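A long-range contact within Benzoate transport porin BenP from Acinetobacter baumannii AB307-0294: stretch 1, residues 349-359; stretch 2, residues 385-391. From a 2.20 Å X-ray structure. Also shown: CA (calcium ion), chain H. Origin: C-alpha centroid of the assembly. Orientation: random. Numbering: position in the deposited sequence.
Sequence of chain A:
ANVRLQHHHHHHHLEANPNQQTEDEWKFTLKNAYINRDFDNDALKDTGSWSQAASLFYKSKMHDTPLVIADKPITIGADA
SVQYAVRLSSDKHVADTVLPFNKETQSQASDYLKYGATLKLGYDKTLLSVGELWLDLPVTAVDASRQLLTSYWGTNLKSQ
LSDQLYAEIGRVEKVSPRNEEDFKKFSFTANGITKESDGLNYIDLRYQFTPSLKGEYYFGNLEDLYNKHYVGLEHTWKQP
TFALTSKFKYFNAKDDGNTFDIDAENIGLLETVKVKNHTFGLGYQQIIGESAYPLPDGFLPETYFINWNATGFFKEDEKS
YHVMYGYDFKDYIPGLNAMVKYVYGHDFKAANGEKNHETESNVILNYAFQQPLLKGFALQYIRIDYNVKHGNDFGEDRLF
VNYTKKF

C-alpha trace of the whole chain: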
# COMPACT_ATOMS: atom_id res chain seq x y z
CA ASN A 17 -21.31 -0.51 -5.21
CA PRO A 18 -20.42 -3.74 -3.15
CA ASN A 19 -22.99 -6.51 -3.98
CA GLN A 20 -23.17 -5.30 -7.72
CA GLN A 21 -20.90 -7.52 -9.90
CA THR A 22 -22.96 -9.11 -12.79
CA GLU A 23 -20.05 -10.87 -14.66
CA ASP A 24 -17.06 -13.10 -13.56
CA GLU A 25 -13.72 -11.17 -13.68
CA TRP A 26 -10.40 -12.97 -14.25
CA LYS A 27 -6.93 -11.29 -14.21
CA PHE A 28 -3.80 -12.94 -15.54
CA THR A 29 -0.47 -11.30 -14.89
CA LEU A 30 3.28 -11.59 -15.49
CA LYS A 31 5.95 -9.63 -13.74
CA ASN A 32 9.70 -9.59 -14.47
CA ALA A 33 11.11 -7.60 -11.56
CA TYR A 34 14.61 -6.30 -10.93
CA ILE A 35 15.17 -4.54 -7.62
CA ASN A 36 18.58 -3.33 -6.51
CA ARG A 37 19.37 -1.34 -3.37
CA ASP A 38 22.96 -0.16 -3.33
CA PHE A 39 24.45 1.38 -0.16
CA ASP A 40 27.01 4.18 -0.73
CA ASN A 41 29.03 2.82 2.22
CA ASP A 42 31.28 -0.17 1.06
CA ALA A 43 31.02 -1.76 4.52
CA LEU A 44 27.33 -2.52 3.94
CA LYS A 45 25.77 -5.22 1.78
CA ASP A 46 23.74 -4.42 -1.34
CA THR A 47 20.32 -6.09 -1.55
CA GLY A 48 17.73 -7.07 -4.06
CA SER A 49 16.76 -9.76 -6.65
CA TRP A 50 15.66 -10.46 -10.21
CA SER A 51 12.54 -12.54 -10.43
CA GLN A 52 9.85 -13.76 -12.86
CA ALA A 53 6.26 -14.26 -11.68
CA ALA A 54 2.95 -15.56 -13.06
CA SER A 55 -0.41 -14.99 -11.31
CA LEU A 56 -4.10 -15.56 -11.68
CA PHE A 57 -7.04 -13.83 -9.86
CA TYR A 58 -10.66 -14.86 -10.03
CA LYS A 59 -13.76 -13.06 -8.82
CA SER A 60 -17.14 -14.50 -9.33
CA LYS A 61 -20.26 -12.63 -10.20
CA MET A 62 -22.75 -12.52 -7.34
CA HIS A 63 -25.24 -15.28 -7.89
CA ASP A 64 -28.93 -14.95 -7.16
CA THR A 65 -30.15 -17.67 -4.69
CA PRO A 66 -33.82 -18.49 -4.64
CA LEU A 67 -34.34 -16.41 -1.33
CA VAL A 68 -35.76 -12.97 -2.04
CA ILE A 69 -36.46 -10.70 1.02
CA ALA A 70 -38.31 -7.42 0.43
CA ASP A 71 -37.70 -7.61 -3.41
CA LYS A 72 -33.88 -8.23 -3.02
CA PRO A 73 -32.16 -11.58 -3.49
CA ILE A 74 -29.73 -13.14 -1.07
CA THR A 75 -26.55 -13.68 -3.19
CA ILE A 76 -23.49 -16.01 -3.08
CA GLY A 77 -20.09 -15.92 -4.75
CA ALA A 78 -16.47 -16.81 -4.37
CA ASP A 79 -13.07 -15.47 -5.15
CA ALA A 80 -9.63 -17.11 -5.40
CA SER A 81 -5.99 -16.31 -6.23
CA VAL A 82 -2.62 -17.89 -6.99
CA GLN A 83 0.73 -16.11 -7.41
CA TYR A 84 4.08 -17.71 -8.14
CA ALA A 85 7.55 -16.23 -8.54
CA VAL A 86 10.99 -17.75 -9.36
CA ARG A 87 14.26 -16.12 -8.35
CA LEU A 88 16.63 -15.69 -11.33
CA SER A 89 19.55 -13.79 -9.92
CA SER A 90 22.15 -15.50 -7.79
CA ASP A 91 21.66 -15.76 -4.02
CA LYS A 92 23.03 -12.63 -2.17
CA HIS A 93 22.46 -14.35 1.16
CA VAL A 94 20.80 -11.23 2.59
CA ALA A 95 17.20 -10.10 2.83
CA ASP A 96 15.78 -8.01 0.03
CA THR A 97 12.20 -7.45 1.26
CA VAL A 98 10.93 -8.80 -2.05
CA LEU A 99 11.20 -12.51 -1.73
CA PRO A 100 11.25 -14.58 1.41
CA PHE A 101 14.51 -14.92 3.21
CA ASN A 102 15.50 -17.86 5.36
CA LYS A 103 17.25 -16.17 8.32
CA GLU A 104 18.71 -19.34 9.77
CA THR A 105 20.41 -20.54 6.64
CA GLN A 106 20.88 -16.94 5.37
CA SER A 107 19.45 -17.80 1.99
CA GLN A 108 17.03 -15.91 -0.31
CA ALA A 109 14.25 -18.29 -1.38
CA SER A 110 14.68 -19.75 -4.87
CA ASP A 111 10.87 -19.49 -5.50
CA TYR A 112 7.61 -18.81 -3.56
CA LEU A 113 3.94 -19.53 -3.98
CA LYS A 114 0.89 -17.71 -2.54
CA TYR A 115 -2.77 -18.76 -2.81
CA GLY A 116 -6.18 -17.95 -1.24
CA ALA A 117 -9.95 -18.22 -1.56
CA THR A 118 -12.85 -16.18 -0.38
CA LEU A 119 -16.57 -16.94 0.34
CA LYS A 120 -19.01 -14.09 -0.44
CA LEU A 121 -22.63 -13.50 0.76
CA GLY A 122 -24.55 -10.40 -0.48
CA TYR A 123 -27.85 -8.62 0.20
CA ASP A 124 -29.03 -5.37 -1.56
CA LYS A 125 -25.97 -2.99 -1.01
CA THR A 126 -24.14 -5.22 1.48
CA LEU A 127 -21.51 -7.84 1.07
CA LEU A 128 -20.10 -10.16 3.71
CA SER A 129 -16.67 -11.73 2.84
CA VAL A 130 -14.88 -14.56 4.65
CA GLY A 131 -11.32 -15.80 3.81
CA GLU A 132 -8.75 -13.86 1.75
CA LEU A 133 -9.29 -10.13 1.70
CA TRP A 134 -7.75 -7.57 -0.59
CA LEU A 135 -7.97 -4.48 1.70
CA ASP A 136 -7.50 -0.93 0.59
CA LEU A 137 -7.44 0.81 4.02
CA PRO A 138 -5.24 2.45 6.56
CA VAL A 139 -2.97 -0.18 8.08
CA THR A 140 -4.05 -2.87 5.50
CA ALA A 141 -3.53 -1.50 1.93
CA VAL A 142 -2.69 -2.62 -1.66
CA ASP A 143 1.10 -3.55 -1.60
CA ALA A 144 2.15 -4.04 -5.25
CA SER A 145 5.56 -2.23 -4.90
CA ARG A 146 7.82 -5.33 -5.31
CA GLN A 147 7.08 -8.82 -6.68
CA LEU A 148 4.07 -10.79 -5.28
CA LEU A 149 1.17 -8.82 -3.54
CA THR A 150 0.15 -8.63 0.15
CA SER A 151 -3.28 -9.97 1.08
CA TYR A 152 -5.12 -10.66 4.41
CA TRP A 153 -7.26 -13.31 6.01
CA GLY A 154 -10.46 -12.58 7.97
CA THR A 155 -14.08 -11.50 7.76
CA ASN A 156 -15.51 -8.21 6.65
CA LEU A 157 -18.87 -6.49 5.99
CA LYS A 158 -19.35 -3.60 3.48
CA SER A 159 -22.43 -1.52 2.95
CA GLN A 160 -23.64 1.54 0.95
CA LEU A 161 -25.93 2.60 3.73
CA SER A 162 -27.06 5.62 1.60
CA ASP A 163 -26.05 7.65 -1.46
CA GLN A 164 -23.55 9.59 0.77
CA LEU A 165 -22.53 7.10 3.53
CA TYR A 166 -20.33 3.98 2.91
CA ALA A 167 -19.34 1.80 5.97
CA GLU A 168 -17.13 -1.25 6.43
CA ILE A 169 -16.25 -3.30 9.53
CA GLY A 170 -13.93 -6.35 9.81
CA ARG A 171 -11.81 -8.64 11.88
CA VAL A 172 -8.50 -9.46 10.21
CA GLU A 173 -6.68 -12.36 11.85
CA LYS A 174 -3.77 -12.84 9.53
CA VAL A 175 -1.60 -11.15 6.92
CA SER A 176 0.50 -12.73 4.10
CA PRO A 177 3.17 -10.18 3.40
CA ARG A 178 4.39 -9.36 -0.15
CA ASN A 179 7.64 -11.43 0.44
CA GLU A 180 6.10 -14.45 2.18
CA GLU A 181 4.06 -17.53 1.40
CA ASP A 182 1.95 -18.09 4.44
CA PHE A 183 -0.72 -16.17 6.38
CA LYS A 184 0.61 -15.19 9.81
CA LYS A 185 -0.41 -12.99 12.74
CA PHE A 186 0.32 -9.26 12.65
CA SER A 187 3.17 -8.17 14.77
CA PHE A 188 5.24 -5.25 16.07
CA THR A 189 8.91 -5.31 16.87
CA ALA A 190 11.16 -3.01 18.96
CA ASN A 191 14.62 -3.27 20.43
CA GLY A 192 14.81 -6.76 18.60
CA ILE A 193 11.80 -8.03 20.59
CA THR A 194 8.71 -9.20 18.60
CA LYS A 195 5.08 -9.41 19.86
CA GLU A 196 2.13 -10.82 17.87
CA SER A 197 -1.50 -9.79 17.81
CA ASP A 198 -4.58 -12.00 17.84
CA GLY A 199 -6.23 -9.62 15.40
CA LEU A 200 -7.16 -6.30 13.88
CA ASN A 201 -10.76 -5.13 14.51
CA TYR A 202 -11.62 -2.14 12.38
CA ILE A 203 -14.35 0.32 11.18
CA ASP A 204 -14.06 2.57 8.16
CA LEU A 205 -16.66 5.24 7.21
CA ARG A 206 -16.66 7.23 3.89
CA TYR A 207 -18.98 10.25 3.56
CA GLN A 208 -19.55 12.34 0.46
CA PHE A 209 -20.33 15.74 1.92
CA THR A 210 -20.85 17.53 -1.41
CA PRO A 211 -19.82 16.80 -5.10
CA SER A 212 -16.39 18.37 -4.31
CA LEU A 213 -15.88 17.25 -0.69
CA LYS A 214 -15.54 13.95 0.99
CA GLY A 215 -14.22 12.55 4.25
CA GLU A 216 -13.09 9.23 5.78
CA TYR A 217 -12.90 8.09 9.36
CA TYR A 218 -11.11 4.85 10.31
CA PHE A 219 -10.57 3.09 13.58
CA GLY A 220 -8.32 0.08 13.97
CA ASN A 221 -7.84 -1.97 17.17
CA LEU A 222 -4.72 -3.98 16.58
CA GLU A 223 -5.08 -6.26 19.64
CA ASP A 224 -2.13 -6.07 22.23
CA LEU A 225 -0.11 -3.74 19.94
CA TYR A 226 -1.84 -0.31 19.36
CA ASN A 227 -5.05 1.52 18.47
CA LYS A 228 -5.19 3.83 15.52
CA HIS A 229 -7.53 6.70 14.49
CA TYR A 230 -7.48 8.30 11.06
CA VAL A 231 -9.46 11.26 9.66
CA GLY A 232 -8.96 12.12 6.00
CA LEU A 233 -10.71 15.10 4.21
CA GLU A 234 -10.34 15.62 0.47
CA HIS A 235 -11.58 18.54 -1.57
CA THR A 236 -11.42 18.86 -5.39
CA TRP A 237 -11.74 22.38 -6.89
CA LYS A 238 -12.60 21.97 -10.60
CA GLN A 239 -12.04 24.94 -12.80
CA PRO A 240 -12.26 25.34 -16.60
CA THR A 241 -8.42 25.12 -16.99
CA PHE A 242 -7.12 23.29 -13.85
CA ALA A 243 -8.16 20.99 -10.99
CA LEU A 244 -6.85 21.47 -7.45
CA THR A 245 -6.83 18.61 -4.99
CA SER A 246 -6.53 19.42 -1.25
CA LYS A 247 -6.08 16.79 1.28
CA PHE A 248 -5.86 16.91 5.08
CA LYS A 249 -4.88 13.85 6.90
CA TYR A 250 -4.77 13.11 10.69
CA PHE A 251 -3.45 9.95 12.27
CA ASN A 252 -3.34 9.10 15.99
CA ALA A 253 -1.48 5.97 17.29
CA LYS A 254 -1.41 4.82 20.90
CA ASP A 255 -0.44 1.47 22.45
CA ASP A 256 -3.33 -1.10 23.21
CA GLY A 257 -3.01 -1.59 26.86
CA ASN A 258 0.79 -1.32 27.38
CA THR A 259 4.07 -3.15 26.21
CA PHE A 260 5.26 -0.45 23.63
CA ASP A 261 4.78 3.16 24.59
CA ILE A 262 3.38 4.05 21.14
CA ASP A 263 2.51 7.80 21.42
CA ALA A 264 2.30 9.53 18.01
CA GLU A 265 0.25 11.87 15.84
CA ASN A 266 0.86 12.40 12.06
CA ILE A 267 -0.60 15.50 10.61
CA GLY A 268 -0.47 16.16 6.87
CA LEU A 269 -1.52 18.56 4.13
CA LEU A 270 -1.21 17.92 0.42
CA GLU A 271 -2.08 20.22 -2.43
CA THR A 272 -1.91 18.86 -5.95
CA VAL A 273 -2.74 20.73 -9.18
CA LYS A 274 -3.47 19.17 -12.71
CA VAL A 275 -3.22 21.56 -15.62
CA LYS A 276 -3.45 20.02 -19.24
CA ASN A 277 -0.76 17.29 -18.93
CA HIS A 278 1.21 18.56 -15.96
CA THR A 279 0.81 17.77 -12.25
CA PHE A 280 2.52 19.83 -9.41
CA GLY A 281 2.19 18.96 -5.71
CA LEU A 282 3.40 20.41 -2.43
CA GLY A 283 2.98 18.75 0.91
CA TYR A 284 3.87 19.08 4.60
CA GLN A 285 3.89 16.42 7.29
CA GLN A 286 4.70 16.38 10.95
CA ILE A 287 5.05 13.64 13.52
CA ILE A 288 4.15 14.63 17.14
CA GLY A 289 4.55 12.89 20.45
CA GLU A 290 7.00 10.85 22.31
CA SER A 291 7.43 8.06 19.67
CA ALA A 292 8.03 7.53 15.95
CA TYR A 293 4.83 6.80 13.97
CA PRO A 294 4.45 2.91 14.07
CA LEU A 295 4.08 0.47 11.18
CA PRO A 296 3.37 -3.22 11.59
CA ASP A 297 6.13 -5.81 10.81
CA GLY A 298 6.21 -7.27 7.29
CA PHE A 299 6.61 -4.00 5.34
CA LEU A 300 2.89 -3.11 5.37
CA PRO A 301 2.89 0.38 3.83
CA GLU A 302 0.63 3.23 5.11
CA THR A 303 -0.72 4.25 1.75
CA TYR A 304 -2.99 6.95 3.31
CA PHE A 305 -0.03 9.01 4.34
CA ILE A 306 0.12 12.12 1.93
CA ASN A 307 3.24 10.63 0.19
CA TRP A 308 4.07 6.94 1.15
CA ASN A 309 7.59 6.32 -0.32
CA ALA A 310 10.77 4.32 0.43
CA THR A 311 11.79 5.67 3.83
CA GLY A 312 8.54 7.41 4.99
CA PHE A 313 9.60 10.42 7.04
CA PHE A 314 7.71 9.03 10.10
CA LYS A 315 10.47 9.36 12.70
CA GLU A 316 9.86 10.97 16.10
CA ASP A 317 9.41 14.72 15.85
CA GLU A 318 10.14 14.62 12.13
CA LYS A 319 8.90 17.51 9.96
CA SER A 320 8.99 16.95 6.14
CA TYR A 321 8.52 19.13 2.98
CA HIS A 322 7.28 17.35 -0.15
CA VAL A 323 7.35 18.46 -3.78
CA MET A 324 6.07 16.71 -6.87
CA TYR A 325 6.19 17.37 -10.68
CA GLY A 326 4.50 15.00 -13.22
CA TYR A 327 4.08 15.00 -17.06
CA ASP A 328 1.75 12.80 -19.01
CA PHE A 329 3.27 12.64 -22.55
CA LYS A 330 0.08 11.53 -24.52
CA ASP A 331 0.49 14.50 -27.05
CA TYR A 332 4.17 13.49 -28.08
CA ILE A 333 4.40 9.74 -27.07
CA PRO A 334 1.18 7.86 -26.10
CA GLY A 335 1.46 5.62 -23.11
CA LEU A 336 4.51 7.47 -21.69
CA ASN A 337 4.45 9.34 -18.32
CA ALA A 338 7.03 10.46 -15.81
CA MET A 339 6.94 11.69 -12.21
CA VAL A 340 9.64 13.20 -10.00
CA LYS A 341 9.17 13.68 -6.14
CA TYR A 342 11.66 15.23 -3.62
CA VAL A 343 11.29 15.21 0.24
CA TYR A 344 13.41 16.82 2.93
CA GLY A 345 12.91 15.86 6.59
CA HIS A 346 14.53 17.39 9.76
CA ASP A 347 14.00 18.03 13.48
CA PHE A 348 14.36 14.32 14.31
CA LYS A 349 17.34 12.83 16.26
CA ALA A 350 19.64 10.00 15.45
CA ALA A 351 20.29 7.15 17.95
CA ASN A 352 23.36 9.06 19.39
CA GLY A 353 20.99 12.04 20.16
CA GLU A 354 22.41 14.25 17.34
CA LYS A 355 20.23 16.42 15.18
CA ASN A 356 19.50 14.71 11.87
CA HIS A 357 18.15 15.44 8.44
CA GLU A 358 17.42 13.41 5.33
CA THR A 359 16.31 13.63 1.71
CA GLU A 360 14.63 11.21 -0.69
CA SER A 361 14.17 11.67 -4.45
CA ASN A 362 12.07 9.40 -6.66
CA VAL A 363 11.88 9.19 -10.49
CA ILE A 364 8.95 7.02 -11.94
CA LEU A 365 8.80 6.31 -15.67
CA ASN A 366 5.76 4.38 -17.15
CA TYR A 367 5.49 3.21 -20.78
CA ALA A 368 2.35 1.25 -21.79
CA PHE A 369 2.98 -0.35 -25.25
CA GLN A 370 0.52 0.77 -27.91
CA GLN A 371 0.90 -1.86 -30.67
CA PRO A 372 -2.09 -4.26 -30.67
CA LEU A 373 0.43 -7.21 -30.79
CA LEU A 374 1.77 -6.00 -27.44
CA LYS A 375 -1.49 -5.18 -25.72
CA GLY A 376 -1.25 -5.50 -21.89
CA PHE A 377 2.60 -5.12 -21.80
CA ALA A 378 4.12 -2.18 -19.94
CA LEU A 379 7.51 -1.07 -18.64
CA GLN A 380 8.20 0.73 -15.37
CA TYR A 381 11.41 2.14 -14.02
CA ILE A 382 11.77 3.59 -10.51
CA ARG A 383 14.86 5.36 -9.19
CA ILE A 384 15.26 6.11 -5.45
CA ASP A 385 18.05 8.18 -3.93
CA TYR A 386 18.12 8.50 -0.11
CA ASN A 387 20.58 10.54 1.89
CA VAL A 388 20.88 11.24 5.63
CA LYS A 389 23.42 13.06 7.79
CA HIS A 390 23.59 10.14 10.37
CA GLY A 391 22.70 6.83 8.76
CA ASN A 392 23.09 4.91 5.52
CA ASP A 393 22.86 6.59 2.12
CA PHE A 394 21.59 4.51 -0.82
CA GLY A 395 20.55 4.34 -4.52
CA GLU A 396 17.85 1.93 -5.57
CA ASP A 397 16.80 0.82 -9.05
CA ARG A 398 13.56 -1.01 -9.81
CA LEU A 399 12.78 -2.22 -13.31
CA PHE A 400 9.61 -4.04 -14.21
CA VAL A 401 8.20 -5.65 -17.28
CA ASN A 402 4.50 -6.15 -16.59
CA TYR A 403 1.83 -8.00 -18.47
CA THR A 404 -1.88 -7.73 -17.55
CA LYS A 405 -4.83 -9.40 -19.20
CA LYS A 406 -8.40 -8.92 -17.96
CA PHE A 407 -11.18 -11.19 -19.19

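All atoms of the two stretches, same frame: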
# COMPACT_ATOMS: atom_id res chain seq x y z
N LYS A 349 16.01 13.21 15.70
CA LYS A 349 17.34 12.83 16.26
C LYS A 349 17.72 11.49 15.79
O LYS A 349 16.84 10.62 15.64
CB LYS A 349 17.27 12.79 17.80
CG LYS A 349 17.10 14.18 18.37
CD LYS A 349 16.85 14.27 19.87
CE LYS A 349 16.39 15.70 20.28
NZ LYS A 349 17.16 16.74 19.50
N ALA A 350 19.00 11.34 15.53
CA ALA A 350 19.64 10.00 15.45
C ALA A 350 19.72 9.29 16.80
O ALA A 350 19.58 9.91 17.85
CB ALA A 350 21.07 10.12 14.89
N ALA A 351 20.01 7.99 16.74
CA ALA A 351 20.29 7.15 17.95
C ALA A 351 21.27 7.77 18.96
O ALA A 351 20.94 7.87 20.14
CB ALA A 351 20.73 5.76 17.51
N ASN A 352 22.42 8.27 18.51
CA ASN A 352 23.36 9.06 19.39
C ASN A 352 22.77 10.34 19.98
O ASN A 352 23.45 11.00 20.76
CB ASN A 352 24.71 9.36 18.67
CG ASN A 352 24.53 9.64 17.17
OD1 ASN A 352 23.86 10.61 16.76
ND2 ASN A 352 25.04 8.75 16.34
N GLY A 353 21.53 10.73 19.67
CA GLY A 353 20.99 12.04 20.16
C GLY A 353 21.34 13.31 19.36
O GLY A 353 20.98 14.40 19.74
N GLU A 354 21.99 13.13 18.21
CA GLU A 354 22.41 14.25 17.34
C GLU A 354 21.30 14.59 16.39
O GLU A 354 20.56 13.70 15.95
CB GLU A 354 23.63 13.91 16.46
CG GLU A 354 24.81 13.29 17.18
CD GLU A 354 25.88 14.28 17.51
OE1 GLU A 354 27.00 14.09 16.96
OE2 GLU A 354 25.57 15.22 18.28
N LYS A 355 21.25 15.88 16.04
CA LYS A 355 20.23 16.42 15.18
C LYS A 355 20.44 15.83 13.78
O LYS A 355 21.57 15.79 13.30
CB LYS A 355 20.34 17.91 15.11
CG LYS A 355 20.29 18.63 16.46
CD LYS A 355 20.11 20.13 16.26
CE LYS A 355 18.65 20.40 15.96
NZ LYS A 355 18.48 21.20 14.73
N ASN A 356 19.36 15.36 13.15
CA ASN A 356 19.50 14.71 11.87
C ASN A 356 18.64 15.35 10.81
O ASN A 356 17.70 16.03 11.10
CB ASN A 356 19.18 13.20 12.07
CG ASN A 356 19.93 12.30 11.13
OD1 ASN A 356 20.65 12.75 10.29
ND2 ASN A 356 19.71 11.01 11.26
N HIS A 357 18.96 15.05 9.54
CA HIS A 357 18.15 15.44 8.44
C HIS A 357 18.32 14.50 7.30
O HIS A 357 19.40 13.84 7.16
CB HIS A 357 18.42 16.95 8.09
CG HIS A 357 19.81 17.29 7.61
ND1 HIS A 357 20.25 17.07 6.31
CD2 HIS A 357 20.84 17.92 8.22
CE1 HIS A 357 21.49 17.49 6.16
NE2 HIS A 357 21.86 18.03 7.30
N GLU A 358 17.31 14.41 6.43
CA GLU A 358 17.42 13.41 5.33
C GLU A 358 16.62 13.84 4.11
O GLU A 358 15.71 14.67 4.23
CB GLU A 358 16.95 12.03 5.83
CG GLU A 358 15.48 12.08 6.20
CD GLU A 358 14.92 10.87 6.94
OE1 GLU A 358 13.66 10.91 7.27
OE2 GLU A 358 15.71 9.88 7.15
N THR A 359 16.98 13.32 2.96
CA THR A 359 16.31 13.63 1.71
C THR A 359 16.02 12.38 0.96
O THR A 359 16.80 11.42 1.01
CB THR A 359 17.11 14.62 0.76
OG1 THR A 359 18.37 14.06 0.39
CG2 THR A 359 17.33 15.94 1.39
N ASP A 385 16.82 7.71 -4.62
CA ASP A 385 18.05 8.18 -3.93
C ASP A 385 17.67 8.77 -2.54
O ASP A 385 16.97 9.85 -2.46
CB ASP A 385 18.83 9.27 -4.74
CG ASP A 385 19.40 8.72 -6.05
OD1 ASP A 385 20.57 8.21 -5.98
OD2 ASP A 385 18.70 8.79 -7.12
N TYR A 386 18.27 8.14 -1.50
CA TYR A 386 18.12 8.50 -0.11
C TYR A 386 19.43 8.97 0.43
O TYR A 386 20.44 8.31 0.31
CB TYR A 386 17.63 7.29 0.69
CG TYR A 386 17.56 7.51 2.21
CD1 TYR A 386 16.55 8.33 2.78
CD2 TYR A 386 18.52 6.95 3.08
CE1 TYR A 386 16.48 8.55 4.15
CE2 TYR A 386 18.45 7.20 4.46
CZ TYR A 386 17.41 7.99 4.99
OH TYR A 386 17.32 8.21 6.32
N ASN A 387 19.41 10.08 1.14
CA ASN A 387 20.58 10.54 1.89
C ASN A 387 20.21 11.09 3.28
O ASN A 387 19.23 11.77 3.45
CB ASN A 387 21.37 11.63 1.13
CG ASN A 387 21.90 11.15 -0.26
OD1 ASN A 387 23.09 10.79 -0.42
ND2 ASN A 387 21.07 11.22 -1.25
N VAL A 388 21.13 10.95 4.22
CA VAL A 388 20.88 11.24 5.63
C VAL A 388 22.17 11.68 6.25
O VAL A 388 23.21 11.09 5.94
CB VAL A 388 20.20 10.03 6.38
CG1 VAL A 388 21.04 8.70 6.33
CG2 VAL A 388 19.88 10.41 7.82
N LYS A 389 22.16 12.69 7.14
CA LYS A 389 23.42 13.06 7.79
C LYS A 389 24.04 11.95 8.74
O LYS A 389 25.25 11.65 8.66
CB LYS A 389 23.22 14.34 8.56
CG LYS A 389 24.50 14.98 9.07
CD LYS A 389 24.18 16.17 10.02
CE LYS A 389 25.49 16.87 10.42
NZ LYS A 389 25.17 18.02 11.27
N HIS A 390 23.21 11.37 9.61
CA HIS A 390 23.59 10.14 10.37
C HIS A 390 22.75 8.93 9.96
O HIS A 390 21.53 8.86 10.24
CB HIS A 390 23.48 10.41 11.86
CG HIS A 390 24.31 11.56 12.30
ND1 HIS A 390 23.82 12.84 12.42
CD2 HIS A 390 25.61 11.63 12.64
CE1 HIS A 390 24.77 13.65 12.83
NE2 HIS A 390 25.88 12.95 12.96
N GLY A 391 23.37 7.97 9.31
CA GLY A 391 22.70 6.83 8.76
C GLY A 391 23.32 6.43 7.41
O GLY A 391 24.41 6.95 6.94
CA CA H . 25.13 9.14 5.67
O HOH W 1 18.46 12.21 -1.40

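The shortest polar contact between the two stretches joins two side chains: Y386 OH donates a hydrogen bond to E358 OE2 across only 2.5 Å. A phenol and a carboxylate make a strong pair, and the tyrosine is long enough to bridge the offset between residues that are not register partners. Its chi1 of 175° (t) carries the ring along the sheet, so that the carboxylate meets it at the edge, near the ring plane. E358, with an extended chain beyond its p chi1, is buried, where an unpaired charge would be costly; both of its carboxylate oxygens are also hydrogen-bonded elsewhere in the structure.

The backbone supplies the regular part of the contact. The strands run antiparallel, with 168° between their directions and axes 4.6 Å apart at closest approach. T359 and N387 form a hydrogen-bonded pair: T359 N donates to N387 O at 2.8 Å, and N387 N donates to T359 O at 2.9 Å. One step along, E358 and V388 form a non-hydrogen-bonded pair with their CA atoms 4.1 Å apart, and the ladder resumes where K389 N donates to H357 O at 3.0 Å. In the close pair, alpha hydrogens face carbonyl oxygens, as in the CA-H...O contacts of 3.1 Å from E358 CA to N387 O and 3.4 Å from V388 CA to H357 O. A water extends the network by donating to D385 O at 3.0 Å and, weakly, to T359 O at 3.0 Å; it also lies 2.6 Å from T359 OG1.

Beyond the last backbone hydrogen bond between the stretches, the N356 side chain serves as the partner of a backbone. H390 N donates to N356 OD1 at 3.0 Å, while N356 ND2 donates to H390 O at 3.0 Å. A primary amide suits this place because it presents an acceptor and a donor side by side, matching the NH and carbonyl of a single residue. OD1 also accepts from its neighbour, H357 N, at 3.0 Å, which helps to hold the side chain in position.

Packing fills the space around these bonds. E358 CB lies 3.9 Å from V388 CB on the sheet face they share, as the close backbone approach of this pair brings them together; T359 OG1 and N387 CB, also 3.9 Å apart, meet on the other face. K389 lays CB over one face of the H357 ring, 4.2 Å from its centroid, and its aliphatic chain contributes cover while remaining exposed. H390 loses the most area to the other stretch, 94 Å² of the 563 Å² buried in total. Its CB rests 3.9 Å from A350 CB, an apolar methyl contact, and its ring takes an off-centre CH-pi contact from E354 CB, 4.3 Å from the centroid. The cost is H390 ND1, buried without a polar partner. Beside the contact, V388 O at 2.8 Å and G391 O at 2.6 Å bind the calcium ion, and the backbone angles of G391 call for glycine.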